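Local coordinates for protein Ceg4 (Legionella pneumophila subsp. pneumophila, PDB 6AOK) that acts as a phosphotyrosine phosphatase through a magnesium-binding, HAD-like domain of a secreted bacterial effector and attenuates activation of eukaryotic MAPK pathways, at residues Phe97-Lys102 and Asp207-Phe212; Val122-Tyr125 and Ser129-Glu132. One frame throughout, in Å; residues are numbered along the deposited sequence. Where two conformers were deposited one is given.

Contact 1. Residues Phe97-Lys102 and Asp207-Phe212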
loop_
_atom_site.group_PDB
_atom_site.type_symbol
_atom_site.label_atom_id
_atom_site.label_comp_id
_atom_site.label_asym_id
_atom_site.label_seq_id
_atom_site.Cartn_x
_atom_site.Cartn_y
_atom_site.Cartn_z
ATOM N N PHE A 97 -5.023 1.264 7.299
ATOM C CA PHE A 97 -4.674 2.461 6.537
ATOM C C PHE A 97 -5.430 3.702 6.980
ATOM O O PHE A 97 -4.861 4.795 6.942
ATOM C CB PHE A 97 -4.845 2.182 5.039
ATOM C CG PHE A 97 -3.737 1.341 4.541
ATOM C CD1 PHE A 97 -2.473 1.893 4.392
ATOM C CD2 PHE A 97 -3.889 -0.019 4.371
ATOM C CE1 PHE A 97 -1.393 1.111 4.013
ATOM C CE2 PHE A 97 -2.799 -0.832 3.994
ATOM C CZ PHE A 97 -1.542 -0.251 3.821
ATOM N N HIS A 98 -6.685 3.587 7.433
ATOM C CA HIS A 98 -7.301 4.770 8.017
ATOM C C HIS A 98 -6.501 5.238 9.224
ATOM O O HIS A 98 -6.328 6.438 9.435
ATOM C CB HIS A 98 -8.761 4.514 8.437
ATOM C CG HIS A 98 -9.749 4.597 7.305
ATOM N ND1 HIS A 98 -9.825 5.683 6.451
ATOM C CD2 HIS A 98 -10.681 3.710 6.871
ATOM C CE1 HIS A 98 -10.770 5.466 5.548
ATOM N NE2 HIS A 98 -11.323 4.287 5.798
ATOM N N GLU A 99 -6.003 4.317 10.030
ATOM C CA GLU A 99 -5.218 4.755 11.179
ATOM C C GLU A 99 -3.891 5.395 10.741
ATOM O O GLU A 99 -3.513 6.475 11.218
ATOM C CB GLU A 99 -4.955 3.577 12.097
ATOM C CG GLU A 99 -4.070 3.946 13.228
ATOM C CD GLU A 99 -4.815 4.738 14.275
ATOM O OE1 GLU A 99 -6.050 4.556 14.440
ATOM O OE2 GLU A 99 -4.155 5.555 14.934
ATOM N N VAL A 100 -3.161 4.752 9.838
ATOM C CA VAL A 100 -1.816 5.264 9.620
ATOM C C VAL A 100 -1.805 6.476 8.692
ATOM O O VAL A 100 -0.867 7.286 8.749
ATOM C CB VAL A 100 -0.872 4.168 9.096
ATOM C CG1 VAL A 100 -0.657 3.076 10.187
ATOM C CG2 VAL A 100 -1.373 3.553 7.775
ATOM N N LEU A 101 -2.808 6.620 7.826
ATOM C CA LEU A 101 -2.798 7.768 6.936
ATOM C C LEU A 101 -3.323 9.015 7.616
ATOM O O LEU A 101 -3.324 10.069 6.988
ATOM C CB LEU A 101 -3.631 7.506 5.692
ATOM C CG LEU A 101 -3.062 6.425 4.790
ATOM C CD1 LEU A 101 -4.033 6.042 3.600
ATOM C CD2 LEU A 101 -1.660 6.868 4.264
ATOM N N LYS A 102 -3.808 8.920 8.859
ATOM C CA LYS A 102 -4.142 10.106 9.630
ATOM C C LYS A 102 -3.080 10.443 10.659
ATOM O O LYS A 102 -3.228 11.418 11.394
ATOM C CB LYS A 102 -5.491 9.924 10.316
ATOM C CG LYS A 102 -6.638 9.597 9.325
ATOM C CD LYS A 102 -7.820 8.829 9.987
ATOM C CE LYS A 102 -9.112 8.908 9.181
ATOM N NZ LYS A 102 -10.019 9.957 9.735
ATOM N N ASP A 207 -0.337 -2.950 17.041
ATOM C CA ASP A 207 1.054 -2.683 17.364
ATOM C C ASP A 207 1.442 -1.251 17.030
ATOM O O ASP A 207 2.210 -0.641 17.777
ATOM C CB ASP A 207 1.966 -3.664 16.633
ATOM C CG ASP A 207 1.785 -5.088 17.137
ATOM O OD1 ASP A 207 1.133 -5.268 18.200
ATOM O OD2 ASP A 207 2.283 -6.024 16.464
ATOM N N VAL A 208 0.876 -0.664 15.970
ATOM C CA VAL A 208 1.201 0.729 15.688
ATOM C C VAL A 208 0.512 1.659 16.672
ATOM O O VAL A 208 1.137 2.591 17.179
ATOM C CB VAL A 208 0.885 1.070 14.223
ATOM C CG1 VAL A 208 1.019 2.562 13.983
ATOM C CG2 VAL A 208 1.855 0.417 13.389
ATOM N N ARG A 209 -0.758 1.395 17.024
ATOM C CA ARG A 209 -1.424 2.222 18.010
ATOM C C ARG A 209 -0.801 2.099 19.397
ATOM O O ARG A 209 -0.910 3.028 20.205
ATOM C CB ARG A 209 -2.905 1.877 18.085
ATOM C CG ARG A 209 -3.721 2.733 17.208
ATOM C CD ARG A 209 -4.998 2.077 16.835
ATOM N NE ARG A 209 -5.872 1.919 17.971
ATOM C CZ ARG A 209 -7.142 1.541 17.876
ATOM N NH1 ARG A 209 -7.667 1.275 16.679
ATOM N NH2 ARG A 209 -7.889 1.432 18.980
ATOM N N GLU A 210 -0.181 0.977 19.710
ATOM C CA GLU A 210 0.473 0.876 21.007
ATOM C C GLU A 210 1.575 1.929 21.156
ATOM O O GLU A 210 1.809 2.419 22.269
ATOM C CB GLU A 210 1.029 -0.537 21.188
ATOM C CG GLU A 210 1.694 -0.818 22.502
ATOM C CD GLU A 210 2.369 -2.197 22.534
ATOM O OE1 GLU A 210 2.273 -2.935 21.519
ATOM O OE2 GLU A 210 2.975 -2.542 23.588
HETATM N N MSE A 211 2.222 2.333 20.056
HETATM C CA MSE A 211 3.313 3.312 20.119
HETATM C C MSE A 211 2.883 4.767 20.315
HETATM O O MSE A 211 3.676 5.606 20.730
HETATM C CB MSE A 211 4.159 3.214 18.859
HETATM C CG MSE A 211 4.923 1.930 18.777
HETATM SE SE MSE A 211 5.962 1.844 17.136
HETATM C CE MSE A 211 7.013 3.462 17.406
ATOM N N PHE A 212 1.631 5.068 20.024
ATOM C CA PHE A 212 1.205 6.446 20.115
ATOM C C PHE A 212 0.146 6.624 21.198
ATOM O O PHE A 212 -0.780 5.809 21.306
ATOM C CB PHE A 212 0.688 6.912 18.733
ATOM C CG PHE A 212 1.765 6.872 17.658
ATOM C CD1 PHE A 212 2.681 7.919 17.534
ATOM C CD2 PHE A 212 1.894 5.774 16.811
ATOM C CE1 PHE A 212 3.689 7.870 16.554
ATOM C CE2 PHE A 212 2.906 5.706 15.842
ATOM C CZ PHE A 212 3.798 6.762 15.700
#
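Glu-99 lays its carboxylate against the aliphatic part of Arg-209, and these two residues supply most of the surface buried here. The carboxylate oxygen OE1 of Glu-99 sits 3.6 Å from CD of Arg-209, and the other oxygen, OE2, is 3.7 Å from CG of Arg-209, so the acid straddles two methylenes and comes to the guanidinium only obliquely. Glu-99 is turned there by a bend in its chain at chi2 (76°), and the two side chains run roughly perpendicular. Carboxylate and guanidinium planes are 37° apart. With OE1 of Glu-99 well outside the guanidinium plane and 4.3 Å from NH1 of Arg-209, no salt bridge forms; any attraction is probably a general electrostatic one.

Deeper in, a methyl meets a methyl: CG1 of Val-100 lies 4.2 Å from CG1 of Val-208, a light apolar touch between buried residues. Val-100 also rests on Val-106 and Val-108 of strand 106-111, while Val-208 packs on Tyr-163 of strand 161-165. The contact thus joins the C-terminal parts of helices 91-100 and 201-211, with a valine pair on the sheet side and a charged pair outside, as where neighbouring helices cover a parallel sheet in an HAD-like alpha/beta fold.

Contact 2. Residues Val122-Tyr125 and Ser129-Glu132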
loop_
_atom_site.group_PDB
_atom_site.type_symbol
_atom_site.label_atom_id
_atom_site.label_comp_id
_atom_site.label_asym_id
_atom_site.label_seq_id
_atom_site.Cartn_x
_atom_site.Cartn_y
_atom_site.Cartn_z
ATOM N N VAL A 122 -8.269 2.182 -6.043
ATOM C CA VAL A 122 -8.737 1.198 -5.066
ATOM C C VAL A 122 -9.025 1.861 -3.723
ATOM O O VAL A 122 -10.062 1.603 -3.089
ATOM C CB VAL A 122 -7.723 0.045 -4.892
ATOM C CG1 VAL A 122 -8.176 -0.850 -3.677
ATOM C CG2 VAL A 122 -7.658 -0.790 -6.210
ATOM N N PHE A 123 -8.062 2.648 -3.216
ATOM C CA PHE A 123 -8.286 3.371 -1.958
ATOM C C PHE A 123 -9.507 4.261 -2.056
ATOM O O PHE A 123 -10.322 4.320 -1.137
ATOM C CB PHE A 123 -7.047 4.232 -1.616
ATOM C CG PHE A 123 -5.968 3.478 -0.867
ATOM C CD1 PHE A 123 -4.980 2.759 -1.559
ATOM C CD2 PHE A 123 -5.930 3.520 0.515
ATOM C CE1 PHE A 123 -4.000 2.077 -0.899
ATOM C CE2 PHE A 123 -4.946 2.790 1.228
ATOM C CZ PHE A 123 -3.975 2.081 0.533
ATOM N N LYS A 124 -9.653 4.969 -3.165
ATOM C CA LYS A 124 -10.811 5.861 -3.343
ATOM C C LYS A 124 -12.104 5.080 -3.326
ATOM O O LYS A 124 -13.088 5.498 -2.703
ATOM C CB LYS A 124 -10.679 6.619 -4.671
ATOM C CG LYS A 124 -11.821 7.599 -5.078
ATOM C CD LYS A 124 -12.021 8.657 -4.031
ATOM C CE LYS A 124 -10.718 9.362 -3.634
ATOM N NZ LYS A 124 -10.947 10.223 -2.410
ATOM N N TYR A 125 -12.143 3.964 -4.050
ATOM C CA TYR A 125 -13.361 3.166 -4.061
ATOM C C TYR A 125 -13.704 2.731 -2.646
ATOM O O TYR A 125 -14.899 2.643 -2.263
ATOM C CB TYR A 125 -13.177 1.946 -4.967
ATOM C CG TYR A 125 -14.336 0.989 -4.807
ATOM C CD1 TYR A 125 -15.625 1.368 -5.202
ATOM C CD2 TYR A 125 -14.153 -0.255 -4.254
ATOM C CE1 TYR A 125 -16.708 0.520 -5.022
ATOM C CE2 TYR A 125 -15.223 -1.112 -4.077
ATOM C CZ TYR A 125 -16.493 -0.715 -4.444
ATOM O OH TYR A 125 -17.591 -1.559 -4.239
ATOM N N SER A 129 -10.380 9.384 1.671
ATOM C CA SER A 129 -10.483 10.751 1.184
ATOM C C SER A 129 -9.230 11.119 0.395
ATOM O O SER A 129 -8.201 10.472 0.506
ATOM C CB SER A 129 -10.656 11.718 2.346
ATOM O OG SER A 129 -9.417 11.758 3.046
ATOM N N ASP A 130 -9.331 12.180 -0.410
ATOM C CA ASP A 130 -8.152 12.649 -1.125
ATOM C C ASP A 130 -7.039 13.020 -0.159
ATOM O O ASP A 130 -5.858 12.755 -0.434
ATOM C CB ASP A 130 -8.504 13.840 -1.996
ATOM C CG ASP A 130 -9.406 13.465 -3.159
ATOM O OD1 ASP A 130 -9.379 12.293 -3.583
ATOM O OD2 ASP A 130 -10.142 14.357 -3.658
ATOM N N GLU A 131 -7.408 13.626 0.987
ATOM C CA GLU A 131 -6.435 13.961 2.022
ATOM C C GLU A 131 -5.674 12.729 2.491
ATOM O O GLU A 131 -4.441 12.758 2.616
ATOM C CB GLU A 131 -7.131 14.627 3.207
ATOM C CG GLU A 131 -6.138 15.165 4.205
ATOM C CD GLU A 131 -6.802 15.576 5.513
ATOM O OE1 GLU A 131 -7.992 16.002 5.485
ATOM O OE2 GLU A 131 -6.127 15.452 6.565
ATOM N N GLU A 132 -6.389 11.632 2.765
ATOM C CA GLU A 132 -5.707 10.425 3.186
ATOM C C GLU A 132 -4.843 9.869 2.075
ATOM O O GLU A 132 -3.722 9.419 2.314
ATOM C CB GLU A 132 -6.717 9.362 3.616
ATOM C CG GLU A 132 -7.391 9.663 4.910
ATOM C CD GLU A 132 -8.511 8.663 5.170
ATOM O OE1 GLU A 132 -9.520 8.632 4.406
ATOM O OE2 GLU A 132 -8.330 7.863 6.118
#
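Lys-124 reaches from the last turn of helix 116-125 to the first residue of helix 130-133, where its NZ donates to OD1 of Asp-130 at 2.8 Å in a salt bridge. The ammonium meets that oxygen from above the carboxylate plane, 58° out of it. Bends at chi2 and chi3 curl the lysine chain round to this position, and CE of Lys-124 follows NZ to within 3.2 Å of the same OD1 of Asp-130. The same NZ donates to the carbonyl oxygen of Phe-128 in the connecting loop, its strongest polar partner, so the ammonium ties both the loop and the new helix to the helix before them.

Two backbone N-H groups at the start of helix 130-133, those of Ser-129 and Glu-132, find side-chain acceptors close by. OG of Ser-129, the N-cap residue, accepts from the backbone N of Glu-132 at 3.0 Å. In return, OE1 of Glu-132 takes the backbone N-H of Ser-129, also at 3.0 Å and nearly straight (172°), approached on the anti side of the carboxylate. The other oxygen, OE2 of Glu-132, is hydrogen-bonded to ND1 of His-98, so both carboxylate oxygens of this buried acid have partners. Reciprocal bonds between Ser-129 and Glu-132 define a capping box, here opening a short helix after the loop from helix 116-125, which a surface salt bridge closes from outside.

Overall arrangement
Contact 1 and contact 2 lie about 17 Å apart, centre to centre, and helix 91-100 connects them. One side of its C-terminal part meets helix 201-211 in contact 1; from the same turn Phe-97 packs on Phe-123 of contact 2, beside the His-98 link. Along the chain, 97-102 comes first, then both segments of contact 2, and finally 207-212 near the end of this chain, one piece of a longer protein. Contact 1 is therefore long-range, bringing a mid-chain helix and the chain's last helix together over the parallel sheet, whereas contact 2 is a local turn leading into edge strand 136-139. Both lie away from the magnesium site of Asp-18, Asp-20 and Asp-167, within the phosphatase domain.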